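Local structure of beta-mannosidase (Trichoderma harzianum, 4CVU) at residues Q131-W135 with T469-R473; L226-D232 with S257-T263; V464-T469 with T520-V524. The protein hydrolyses beta-mannosides as a fungal beta-mannosidase of glycoside hydrolase family 2, probably releasing terminal mannose from the non-reducing end. All coordinates share one frame; numbering follows the deposited sequence.

Interaction 1: residues Q131-W135 with T469-R473; sequences QFRQW and TYNVR. With MAN (alpha-D-mannopyranose), chain E; MAN (alpha-D-mannopyranose), chain B.
Phe132 and Gln134 meet Tyr470 and Asn471 where a loop of the galactose-binding-like domain rests on helix 458-475. This helix connects parallel strands 442-446 and 481-485 of the family 2 (beta/alpha)-barrel, on whose outside it lies. The contact therefore joins two domains.

The ring contact centres on Tyr470. Gln134 CB lies over one face of it, a CH-pi contact 3.8 Å from the ring centroid. The two side chains cross at about a right angle. Gln134 OE1 comes 3.5 Å from Tyr470 CE1, and the amide plane is turned 47° from the ring. What probably fixes this amide is its NE2, which bonds to Asp110 and to the backbone of Leu229. Putting an alanine at Tyr470 would probably open a gap under Gln134 and leave its CB without an aromatic face.

The polar part is carried by Asn471. Its CG stands anti to the carbonyl carbon (chi1 -71°), which directs the amide at the loop backbone. Water 1 reaches Asn471 OD1 at 3.0 Å. Asn471 ND2 donates to Phe132 O at 2.7 Å, in the carbonyl plane, with an N-H...O angle of 146°.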
loop_
_atom_site.group_PDB
_atom_site.type_symbol
_atom_site.label_atom_id
_atom_site.label_comp_id
_atom_site.label_asym_id
_atom_site.label_seq_id
_atom_site.Cartn_x
_atom_site.Cartn_y
_atom_site.Cartn_z
ATOM N N GLN A 131 -23.397 25.122 0.656
ATOM C CA GLN A 131 -23.488 23.676 0.607
ATOM C C GLN A 131 -24.808 23.158 1.167
ATOM O O GLN A 131 -25.302 22.150 0.715
ATOM C CB GLN A 131 -22.335 23.060 1.426
ATOM C CG GLN A 131 -22.287 21.556 1.393
ATOM C CD GLN A 131 -21.079 20.923 2.116
ATOM O OE1 GLN A 131 -20.185 21.581 2.660
ATOM N NE2 GLN A 131 -21.108 19.625 2.165
ATOM N N PHE A 132 -25.343 23.845 2.180
ATOM C CA PHE A 132 -26.450 23.359 2.991
ATOM C C PHE A 132 -27.852 23.828 2.517
ATOM O O PHE A 132 -28.817 23.698 3.288
ATOM C CB PHE A 132 -26.238 23.827 4.446
ATOM C CG PHE A 132 -24.851 23.577 4.965
ATOM C CD1 PHE A 132 -24.269 22.334 4.822
ATOM C CD2 PHE A 132 -24.155 24.572 5.623
ATOM C CE1 PHE A 132 -22.976 22.104 5.296
ATOM C CE2 PHE A 132 -22.865 24.353 6.108
ATOM C CZ PHE A 132 -22.282 23.114 5.963
ATOM N N ARG A 133 -27.958 24.329 1.272
ATOM C CA ARG A 133 -29.222 24.856 0.713
ATOM C C ARG A 133 -29.682 24.137 -0.545
ATOM O O ARG A 133 -28.873 23.687 -1.353
ATOM C CB ARG A 133 -29.122 26.360 0.401
ATOM C CG ARG A 133 -29.208 27.228 1.636
ATOM C CD ARG A 133 -29.021 28.690 1.355
ATOM N NE ARG A 133 -30.218 29.356 0.813
ATOM C CZ ARG A 133 -30.249 30.623 0.423
ATOM N NH1 ARG A 133 -29.156 31.375 0.509
ATOM N NH2 ARG A 133 -31.375 31.153 -0.057
ATOM N N GLN A 134 -31.011 24.052 -0.685
ATOM C CA GLN A 134 -31.641 23.599 -1.907
ATOM C C GLN A 134 -31.763 24.824 -2.798
ATOM O O GLN A 134 -32.317 25.862 -2.371
ATOM C CB GLN A 134 -33.031 23.056 -1.606
ATOM C CG GLN A 134 -33.833 22.570 -2.805
ATOM C CD GLN A 134 -35.171 21.992 -2.374
ATOM O OE1 GLN A 134 -35.935 22.654 -1.665
ATOM N NE2 GLN A 134 -35.477 20.769 -2.821
ATOM N N TRP A 135 -31.238 24.720 -4.017
ATOM C CA TRP A 135 -31.294 25.828 -4.957
ATOM C C TRP A 135 -32.212 25.457 -6.109
ATOM O O TRP A 135 -32.220 24.310 -6.547
ATOM C CB TRP A 135 -29.886 26.156 -5.485
ATOM C CG TRP A 135 -28.877 26.558 -4.419
ATOM C CD1 TRP A 135 -27.877 25.770 -3.892
ATOM C CD2 TRP A 135 -28.744 27.838 -3.778
ATOM N NE1 TRP A 135 -27.149 26.482 -2.970
ATOM C CE2 TRP A 135 -27.661 27.750 -2.878
ATOM C CE3 TRP A 135 -29.421 29.058 -3.890
ATOM C CZ2 TRP A 135 -27.261 28.825 -2.083
ATOM C CZ3 TRP A 135 -29.009 30.120 -3.100
ATOM C CH2 TRP A 135 -27.944 29.998 -2.211
ATOM N N THR A 469 -33.479 27.892 7.702
ATOM C CA THR A 469 -34.891 27.715 7.358
ATOM C C THR A 469 -35.153 26.431 6.551
ATOM O O THR A 469 -36.061 25.654 6.860
ATOM C CB THR A 469 -35.423 28.939 6.550
ATOM O OG1 THR A 469 -35.249 30.149 7.314
ATOM C CG2 THR A 469 -36.887 28.751 6.228
ATOM N N TYR A 470 -34.339 26.195 5.536
ATOM C CA TYR A 470 -34.455 24.971 4.734
ATOM C C TYR A 470 -34.260 23.678 5.579
ATOM O O TYR A 470 -35.076 22.768 5.563
ATOM C CB TYR A 470 -33.431 24.983 3.605
ATOM C CG TYR A 470 -33.390 23.669 2.846
ATOM C CD1 TYR A 470 -34.491 23.250 2.116
ATOM C CD2 TYR A 470 -32.270 22.832 2.892
ATOM C CE1 TYR A 470 -34.483 22.051 1.430
ATOM C CE2 TYR A 470 -32.238 21.624 2.200
ATOM C CZ TYR A 470 -33.342 21.234 1.471
ATOM O OH TYR A 470 -33.347 20.048 0.778
ATOM N N ASN A 471 -33.158 23.614 6.321
ATOM C CA ASN A 471 -32.848 22.392 7.075
ATOM C C ASN A 471 -33.746 22.150 8.297
ATOM O O ASN A 471 -34.149 21.004 8.522
ATOM C CB ASN A 471 -31.390 22.367 7.432
ATOM C CG ASN A 471 -30.523 22.122 6.223
ATOM O OD1 ASN A 471 -30.511 21.023 5.665
ATOM N ND2 ASN A 471 -29.797 23.159 5.794
ATOM N N VAL A 472 -34.082 23.200 9.058
ATOM C CA VAL A 472 -35.056 23.072 10.172
ATOM C C VAL A 472 -36.407 22.547 9.664
ATOM O O VAL A 472 -36.988 21.617 10.258
ATOM C CB VAL A 472 -35.250 24.387 10.951
ATOM C CG1 VAL A 472 -36.536 24.350 11.766
ATOM C CG2 VAL A 472 -34.077 24.652 11.887
ATOM N N ARG A 473 -36.897 23.126 8.566
ATOM C CA ARG A 473 -38.157 22.660 7.936
ATOM C C ARG A 473 -38.049 21.233 7.405
ATOM O O ARG A 473 -38.960 20.416 7.627
ATOM C CB ARG A 473 -38.619 23.600 6.802
ATOM C CG ARG A 473 -39.122 24.953 7.270
ATOM C CD ARG A 473 -39.371 25.911 6.100
ATOM N NE ARG A 473 -40.553 25.569 5.285
ATOM C CZ ARG A 473 -41.816 25.690 5.703
ATOM N NH1 ARG A 473 -42.091 26.113 6.942
ATOM N NH2 ARG A 473 -42.820 25.382 4.887
HETATM C C1 MAN E . -39.524 32.120 3.579
HETATM C C2 MAN E . -39.661 32.397 2.098
HETATM C C3 MAN E . -41.081 32.071 1.655
HETATM C C4 MAN E . -41.504 30.670 2.140
HETATM C C5 MAN E . -41.141 30.414 3.594
HETATM C C6 MAN E . -41.392 28.961 3.982
HETATM O O2 MAN E . -38.759 31.568 1.375
HETATM O O3 MAN E . -41.136 32.103 0.243
HETATM O O4 MAN E . -42.907 30.512 2.059
HETATM O O5 MAN E . -39.821 30.754 3.842
HETATM O O6 MAN E . -40.689 28.053 3.165
HETATM C C1 MAN B . -37.568 32.253 0.962
HETATM C C2 MAN B . -36.805 31.343 0.014
HETATM C C3 MAN B . -36.294 30.120 0.768
HETATM C C4 MAN B . -35.457 30.534 1.968
HETATM C C5 MAN B . -36.220 31.555 2.817
HETATM C C6 MAN B . -35.365 32.170 3.916
HETATM O O2 MAN B . -35.710 32.053 -0.501
HETATM O O3 MAN B . -35.562 29.312 -0.106
HETATM O O4 MAN B . -35.214 29.377 2.761
HETATM O O5 MAN B . -36.732 32.632 2.037
HETATM O O6 MAN B . -36.188 32.952 4.782
HETATM O O HOH W 1 -28.532 20.327 3.582
#

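Interaction 2: residues L226-D232 with S257-T263; sequences LYSLNTD and SLDFLGT. With MAN (alpha-D-mannopyranose), chain E.
Strands 227-232 and 257-261 run antiparallel, with Tyr227 and Leu261 as one hydrogen-bonded pair and Asp232 and Ser257 as another. Tyr227 N bonds to Leu261 O at 2.7 Å, almost straight. Between these pairs Leu229 and Asn230 both face Asp259, which makes a beta bulge. Leu229 N reaches Asp259 O at 3.0 Å from above the carbonyl plane, and Asp259 N bonds back to Asn230 O.

Leu229 points toward the other strand. Its CD1 lies 3.8 Å from Leu261 CG, and the two side chains cross at about a right angle. Tyr227 runs alongside Leu261, both pointing to one face of the sheet. Strands 103-109 and 215-221 of the neighbouring domain cover this side. The pair lies at one edge of a sheet of the immunoglobulin-like domain of family 2, with 227-237 outermost.

On the other face Phe260 CG sits between the backbone N and the carbonyl carbon (chi1 59°). This lays the ring beside Leu226, whose CD1 covers one ring face 4.2 Å from the centroid. Water 2 joins Ser228 OG, Thr231 OG1 and Asp259 O. Thr231 OG1 also bonds to Ser342.

Asp259 has several polar partners. Its OD2 forms a salt bridge with Arg473 and accepts from water 3, which Asn230 ND2 also holds. Asp259 OD1 bonds to Thr298 OG1 and accepts from O6 of a glycan mannose (chain E) at 2.7 Å.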
loop_
_atom_site.group_PDB
_atom_site.type_symbol
_atom_site.label_atom_id
_atom_site.label_comp_id
_atom_site.label_asym_id
_atom_site.label_seq_id
_atom_site.Cartn_x
_atom_site.Cartn_y
_atom_site.Cartn_z
ATOM N N LEU A 226 -48.319 20.543 -9.226
ATOM C CA LEU A 226 -47.218 21.309 -8.662
ATOM C C LEU A 226 -46.038 20.343 -8.336
ATOM O O LEU A 226 -46.199 19.129 -8.376
ATOM C CB LEU A 226 -47.674 22.028 -7.397
ATOM C CG LEU A 226 -48.930 22.899 -7.550
ATOM C CD1 LEU A 226 -49.235 23.594 -6.234
ATOM C CD2 LEU A 226 -48.752 23.914 -8.664
ATOM N N TYR A 227 -44.878 20.908 -8.025
ATOM C CA TYR A 227 -43.706 20.125 -7.593
ATOM C C TYR A 227 -43.345 20.422 -6.132
ATOM O O TYR A 227 -43.246 21.573 -5.743
ATOM C CB TYR A 227 -42.502 20.418 -8.484
ATOM C CG TYR A 227 -41.247 19.775 -7.930
ATOM C CD1 TYR A 227 -41.028 18.414 -8.067
ATOM C CD2 TYR A 227 -40.326 20.522 -7.216
ATOM C CE1 TYR A 227 -39.897 17.806 -7.526
ATOM C CE2 TYR A 227 -39.207 19.929 -6.659
ATOM C CZ TYR A 227 -38.984 18.577 -6.828
ATOM O OH TYR A 227 -37.846 18.004 -6.275
ATOM N N SER A 228 -43.122 19.384 -5.343
ATOM C CA SER A 228 -42.828 19.549 -3.917
ATOM C C SER A 228 -41.331 19.806 -3.681
ATOM O O SER A 228 -40.496 18.987 -4.044
ATOM C CB SER A 228 -43.246 18.298 -3.151
ATOM O OG SER A 228 -42.846 18.405 -1.807
ATOM N N LEU A 229 -41.005 20.941 -3.071
ATOM C CA LEU A 229 -39.618 21.264 -2.722
ATOM C C LEU A 229 -39.196 20.709 -1.370
ATOM O O LEU A 229 -38.115 20.132 -1.240
ATOM C CB LEU A 229 -39.415 22.784 -2.686
ATOM C CG LEU A 229 -39.318 23.460 -4.047
ATOM C CD1 LEU A 229 -39.596 24.943 -3.924
ATOM C CD2 LEU A 229 -37.963 23.203 -4.696
ATOM N N ASN A 230 -40.044 20.905 -0.370
ATOM C CA ASN A 230 -39.695 20.680 1.037
ATOM C C ASN A 230 -40.997 20.730 1.879
ATOM O O ASN A 230 -41.929 21.469 1.551
ATOM C CB ASN A 230 -38.725 21.771 1.519
ATOM C CG ASN A 230 -38.109 21.465 2.872
ATOM O OD1 ASN A 230 -38.091 20.321 3.304
ATOM N ND2 ASN A 230 -37.561 22.489 3.532
ATOM N N THR A 231 -41.050 19.964 2.965
ATOM C CA THR A 231 -42.279 19.840 3.770
ATOM C C THR A 231 -41.953 19.804 5.265
ATOM O O THR A 231 -41.205 18.936 5.721
ATOM C CB THR A 231 -43.046 18.569 3.372
ATOM O OG1 THR A 231 -43.461 18.653 1.989
ATOM C CG2 THR A 231 -44.281 18.375 4.252
ATOM N N ASP A 232 -42.499 20.764 6.013
ATOM C CA ASP A 232 -42.327 20.841 7.465
ATOM C C ASP A 232 -43.567 20.237 8.100
ATOM O O ASP A 232 -44.677 20.785 7.939
ATOM C CB ASP A 232 -42.123 22.297 7.893
ATOM C CG ASP A 232 -41.854 22.453 9.411
ATOM O OD1 ASP A 232 -42.213 21.549 10.218
ATOM O OD2 ASP A 232 -41.312 23.532 9.795
ATOM N N SER A 257 -46.779 22.216 6.581
ATOM C CA SER A 257 -46.456 23.373 5.766
ATOM C C SER A 257 -45.612 22.907 4.570
ATOM O O SER A 257 -44.525 22.304 4.738
ATOM C CB SER A 257 -45.718 24.413 6.616
ATOM O OG SER A 257 -45.517 25.607 5.890
ATOM N N LEU A 258 -46.109 23.154 3.369
ATOM C CA LEU A 258 -45.494 22.601 2.149
ATOM C C LEU A 258 -44.926 23.677 1.223
ATOM O O LEU A 258 -45.665 24.580 0.815
ATOM C CB LEU A 258 -46.536 21.814 1.366
ATOM C CG LEU A 258 -46.833 20.373 1.796
ATOM C CD1 LEU A 258 -47.621 20.288 3.090
ATOM C CD2 LEU A 258 -47.612 19.685 0.664
ATOM N N ASP A 259 -43.638 23.557 0.875
ATOM C CA ASP A 259 -43.001 24.411 -0.126
ATOM C C ASP A 259 -43.104 23.748 -1.508
ATOM O O ASP A 259 -43.050 22.529 -1.604
ATOM C CB ASP A 259 -41.529 24.667 0.231
ATOM C CG ASP A 259 -41.365 25.304 1.608
ATOM O OD1 ASP A 259 -42.204 26.146 1.956
ATOM O OD2 ASP A 259 -40.412 24.945 2.354
ATOM N N PHE A 260 -43.254 24.550 -2.566
ATOM C CA PHE A 260 -43.508 24.012 -3.916
ATOM C C PHE A 260 -43.109 24.971 -5.054
ATOM O O PHE A 260 -42.815 26.138 -4.825
ATOM C CB PHE A 260 -44.994 23.625 -4.046
ATOM C CG PHE A 260 -45.954 24.784 -3.816
ATOM C CD1 PHE A 260 -46.311 25.636 -4.852
ATOM C CD2 PHE A 260 -46.467 25.039 -2.550
ATOM C CE1 PHE A 260 -47.169 26.725 -4.628
ATOM C CE2 PHE A 260 -47.313 26.118 -2.322
ATOM C CZ PHE A 260 -47.667 26.966 -3.355
ATOM N N LEU A 261 -43.053 24.436 -6.268
ATOM C CA LEU A 261 -43.082 25.221 -7.499
ATOM C C LEU A 261 -44.337 24.762 -8.313
ATOM O O LEU A 261 -44.743 23.634 -8.155
ATOM C CB LEU A 261 -41.803 24.960 -8.308
ATOM C CG LEU A 261 -40.439 25.095 -7.617
ATOM C CD1 LEU A 261 -39.349 24.363 -8.391
ATOM C CD2 LEU A 261 -40.031 26.544 -7.394
ATOM N N GLY A 262 -45.020 25.573 -9.129
ATOM C CA GLY A 262 -45.031 27.024 -9.160
ATOM C C GLY A 262 -46.374 27.624 -8.678
ATOM O O GLY A 262 -46.434 28.204 -7.587
ATOM N N THR A 263 -47.456 27.509 -9.457
ATOM C CA THR A 263 -48.682 28.335 -9.186
ATOM C C THR A 263 -49.865 27.611 -8.506
ATOM O O THR A 263 -50.560 26.816 -9.131
ATOM C CB THR A 263 -49.225 29.000 -10.467
ATOM O OG1 THR A 263 -48.173 29.682 -11.151
ATOM C CG2 THR A 263 -50.316 30.003 -10.130
HETATM C C1 MAN E . -39.524 32.120 3.579
HETATM C C2 MAN E . -39.661 32.397 2.098
HETATM C C3 MAN E . -41.081 32.071 1.655
HETATM C C4 MAN E . -41.504 30.670 2.140
HETATM C C5 MAN E . -41.141 30.414 3.594
HETATM C C6 MAN E . -41.392 28.961 3.982
HETATM O O2 MAN E . -38.759 31.568 1.375
HETATM O O3 MAN E . -41.136 32.103 0.243
HETATM O O4 MAN E . -42.907 30.512 2.059
HETATM O O5 MAN E . -39.821 30.754 3.842
HETATM O O6 MAN E . -40.689 28.053 3.165
HETATM O O HOH W 2 -43.934 20.303 -0.485
HETATM O O HOH W 3 -37.720 25.032 2.150
#

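Interaction 3: residues V464-T469 with T520-V524; sequences VVGEIT and TLFNV. With MAN (alpha-D-mannopyranose), chain C; MAN (alpha-D-mannopyranose), chain B.
Val524 holds CG1 anti to the backbone N (chi1 171°), which sends that methyl between Ile468 and Thr469. Ile468 places CG1 anti to the carbonyl carbon (chi1 -55°) and CG2 anti to the backbone N. One branch thus meets Leu521 and the other meets Val524. The two segments belong to helices 458-475 and 506-528, which pack side by side on the outside of the (beta/alpha)-barrel. They point roughly the same way, with 33° between the short segments and 10.1 Å between their axes.

The interface is mostly apolar. Leu521 CD1 fits between two residues one helical turn apart: it lies 3.7 Å from Ile468 CG1 and 3.8 Å from Val464 CG1. Leu521 crosses both of these side chains at about a right angle. Ile468 CG2 lies 3.8 Å from Val524 CG1. The methyls Val465 CG2 and Thr520 CG2 are pressed to 3.4 Å, tighter than usual.

Thr469 brings a hydroxyl to this apolar edge. Val524 CG1 rests against its OG1. The hydroxyl is satisfied within its own helix, because OG1 donates to Val465 O at 2.8 Å. That carbonyl also takes the backbone N-H of Thr469, and the two donors come from opposite faces of its plane.

Attached glycan lies along both helices. Val465 CG1 comes 3.6 Å from O6 of a mannose (chain B). On the second helix Asn523 OD1 accepts a hydrogen bond from O4 of another mannose (chain C) at 2.8 Å.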
loop_
_atom_site.group_PDB
_atom_site.type_symbol
_atom_site.label_atom_id
_atom_site.label_comp_id
_atom_site.label_asym_id
_atom_site.label_seq_id
_atom_site.Cartn_x
_atom_site.Cartn_y
_atom_site.Cartn_z
ATOM N N VAL A 464 -27.197 32.369 5.748
ATOM C CA VAL A 464 -27.429 31.473 6.893
ATOM C C VAL A 464 -28.920 31.204 7.081
ATOM O O VAL A 464 -29.349 30.067 7.302
ATOM C CB VAL A 464 -26.819 32.055 8.198
ATOM C CG1 VAL A 464 -27.329 31.296 9.402
ATOM C CG2 VAL A 464 -25.294 31.975 8.162
ATOM N N VAL A 465 -29.737 32.265 7.002
ATOM C CA VAL A 465 -31.184 32.127 7.190
ATOM C C VAL A 465 -31.783 31.217 6.119
ATOM O O VAL A 465 -32.652 30.406 6.413
ATOM C CB VAL A 465 -31.879 33.527 7.215
ATOM C CG1 VAL A 465 -33.370 33.396 7.004
ATOM C CG2 VAL A 465 -31.563 34.256 8.531
ATOM N N GLY A 466 -31.297 31.307 4.886
ATOM C CA GLY A 466 -31.733 30.353 3.854
ATOM C C GLY A 466 -31.441 28.931 4.344
ATOM O O GLY A 466 -32.286 28.042 4.264
ATOM N N GLU A 467 -30.254 28.780 4.910
ATOM C CA GLU A 467 -29.757 27.481 5.405
ATOM C C GLU A 467 -30.529 26.994 6.604
ATOM O O GLU A 467 -31.016 25.867 6.592
ATOM C CB GLU A 467 -28.254 27.586 5.692
ATOM C CG GLU A 467 -27.694 26.709 6.782
ATOM C CD GLU A 467 -26.229 26.980 6.991
ATOM O OE1 GLU A 467 -25.652 27.763 6.215
ATOM O OE2 GLU A 467 -25.646 26.411 7.939
ATOM N N ILE A 468 -30.647 27.813 7.651
ATOM C CA ILE A 468 -31.370 27.366 8.829
ATOM C C ILE A 468 -32.838 27.056 8.521
ATOM O O ILE A 468 -33.361 26.070 9.013
ATOM C CB ILE A 468 -31.306 28.374 9.991
ATOM C CG1 ILE A 468 -29.858 28.717 10.330
ATOM C CG2 ILE A 468 -31.991 27.812 11.206
ATOM C CD1 ILE A 468 -28.987 27.521 10.611
ATOM N N THR A 469 -33.479 27.892 7.702
ATOM C CA THR A 469 -34.891 27.715 7.358
ATOM C C THR A 469 -35.153 26.431 6.551
ATOM O O THR A 469 -36.061 25.654 6.860
ATOM C CB THR A 469 -35.423 28.939 6.550
ATOM O OG1 THR A 469 -35.249 30.149 7.314
ATOM C CG2 THR A 469 -36.887 28.751 6.228
ATOM N N THR A 520 -31.605 35.857 15.531
ATOM C CA THR A 520 -31.980 35.374 14.187
ATOM C C THR A 520 -32.359 33.895 14.236
ATOM O O THR A 520 -33.488 33.520 13.912
ATOM C CB THR A 520 -30.854 35.554 13.164
ATOM O OG1 THR A 520 -30.413 36.906 13.175
ATOM C CG2 THR A 520 -31.324 35.197 11.754
ATOM N N LEU A 521 -31.413 33.071 14.677
ATOM C CA LEU A 521 -31.591 31.618 14.637
ATOM C C LEU A 521 -32.717 31.072 15.539
ATOM O O LEU A 521 -33.484 30.228 15.098
ATOM C CB LEU A 521 -30.259 30.906 14.911
ATOM C CG LEU A 521 -29.370 30.564 13.695
ATOM C CD1 LEU A 521 -29.301 31.627 12.626
ATOM C CD2 LEU A 521 -27.971 30.208 14.138
ATOM N N PHE A 522 -32.819 31.511 16.786
ATOM C CA PHE A 522 -33.922 30.991 17.627
ATOM C C PHE A 522 -35.284 31.390 17.068
ATOM O O PHE A 522 -36.231 30.613 17.123
ATOM C CB PHE A 522 -33.832 31.447 19.092
ATOM C CG PHE A 522 -34.918 30.869 19.981
ATOM C CD1 PHE A 522 -35.104 29.497 20.057
ATOM C CD2 PHE A 522 -35.738 31.695 20.749
ATOM C CE1 PHE A 522 -36.074 28.934 20.880
ATOM C CE2 PHE A 522 -36.718 31.150 21.574
ATOM C CZ PHE A 522 -36.895 29.767 21.634
ATOM N N ASN A 523 -35.394 32.627 16.567
ATOM C CA ASN A 523 -36.641 33.048 15.901
ATOM C C ASN A 523 -36.959 32.208 14.695
ATOM O O ASN A 523 -38.072 31.793 14.540
ATOM C CB ASN A 523 -36.638 34.534 15.529
ATOM C CG ASN A 523 -37.255 35.362 16.612
ATOM O OD1 ASN A 523 -38.461 35.254 16.836
ATOM N ND2 ASN A 523 -36.451 36.157 17.324
ATOM N N VAL A 524 -35.956 31.910 13.874
ATOM C CA VAL A 524 -36.174 31.042 12.694
ATOM C C VAL A 524 -36.644 29.635 13.088
ATOM O O VAL A 524 -37.595 29.099 12.500
ATOM C CB VAL A 524 -34.927 30.925 11.811
ATOM C CG1 VAL A 524 -35.113 29.860 10.734
ATOM C CG2 VAL A 524 -34.607 32.247 11.143
HETATM C C1 MAN C . -41.327 38.473 14.184
HETATM C C2 MAN C . -40.353 39.285 15.022
HETATM C C3 MAN C . -39.679 38.409 16.096
HETATM C C4 MAN C . -40.789 37.794 16.954
HETATM C C5 MAN C . -41.701 36.979 16.031
HETATM C C6 MAN C . -42.857 36.316 16.754
HETATM O O2 MAN C . -41.160 40.304 15.652
HETATM O O3 MAN C . -38.823 39.194 16.932
HETATM O O4 MAN C . -40.220 37.048 18.051
HETATM O O5 MAN C . -42.282 37.820 15.028
HETATM O O6 MAN C . -43.675 35.620 15.802
HETATM C C1 MAN B . -37.568 32.253 0.962
HETATM C C2 MAN B . -36.805 31.343 0.014
HETATM C C3 MAN B . -36.294 30.120 0.768
HETATM C C4 MAN B . -35.457 30.534 1.968
HETATM C C5 MAN B . -36.220 31.555 2.817
HETATM C C6 MAN B . -35.365 32.170 3.916
HETATM O O2 MAN B . -35.710 32.053 -0.501
HETATM O O3 MAN B . -35.562 29.312 -0.106
HETATM O O4 MAN B . -35.214 29.377 2.761
HETATM O O5 MAN B . -36.732 32.632 2.037
HETATM O O6 MAN B . -36.188 32.952 4.782
#

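Interactions 1 and 3 both use helix 458-475, and their segments overlap at Thr469, which touches across interaction 3. In interaction 1 the helix meets a loop of the galactose-binding-like domain; in interaction 3 it meets another barrel helix. Interaction 2 lies in the immunoglobulin-like domain, about 13 Å from interaction 1 between centres. Arg473 ties these two together, reaching Asp259 and probably Ser257, whose OG also bonds to Thr300. Interactions 1 and 2 are buried; interaction 3 is partly buried. The sheet edge is held by backbone bonds, the domain junction by one side-chain amide hydrogen bond and a ring face, and the helix pair by aliphatic branches. Glycan mannoses lie beside all three.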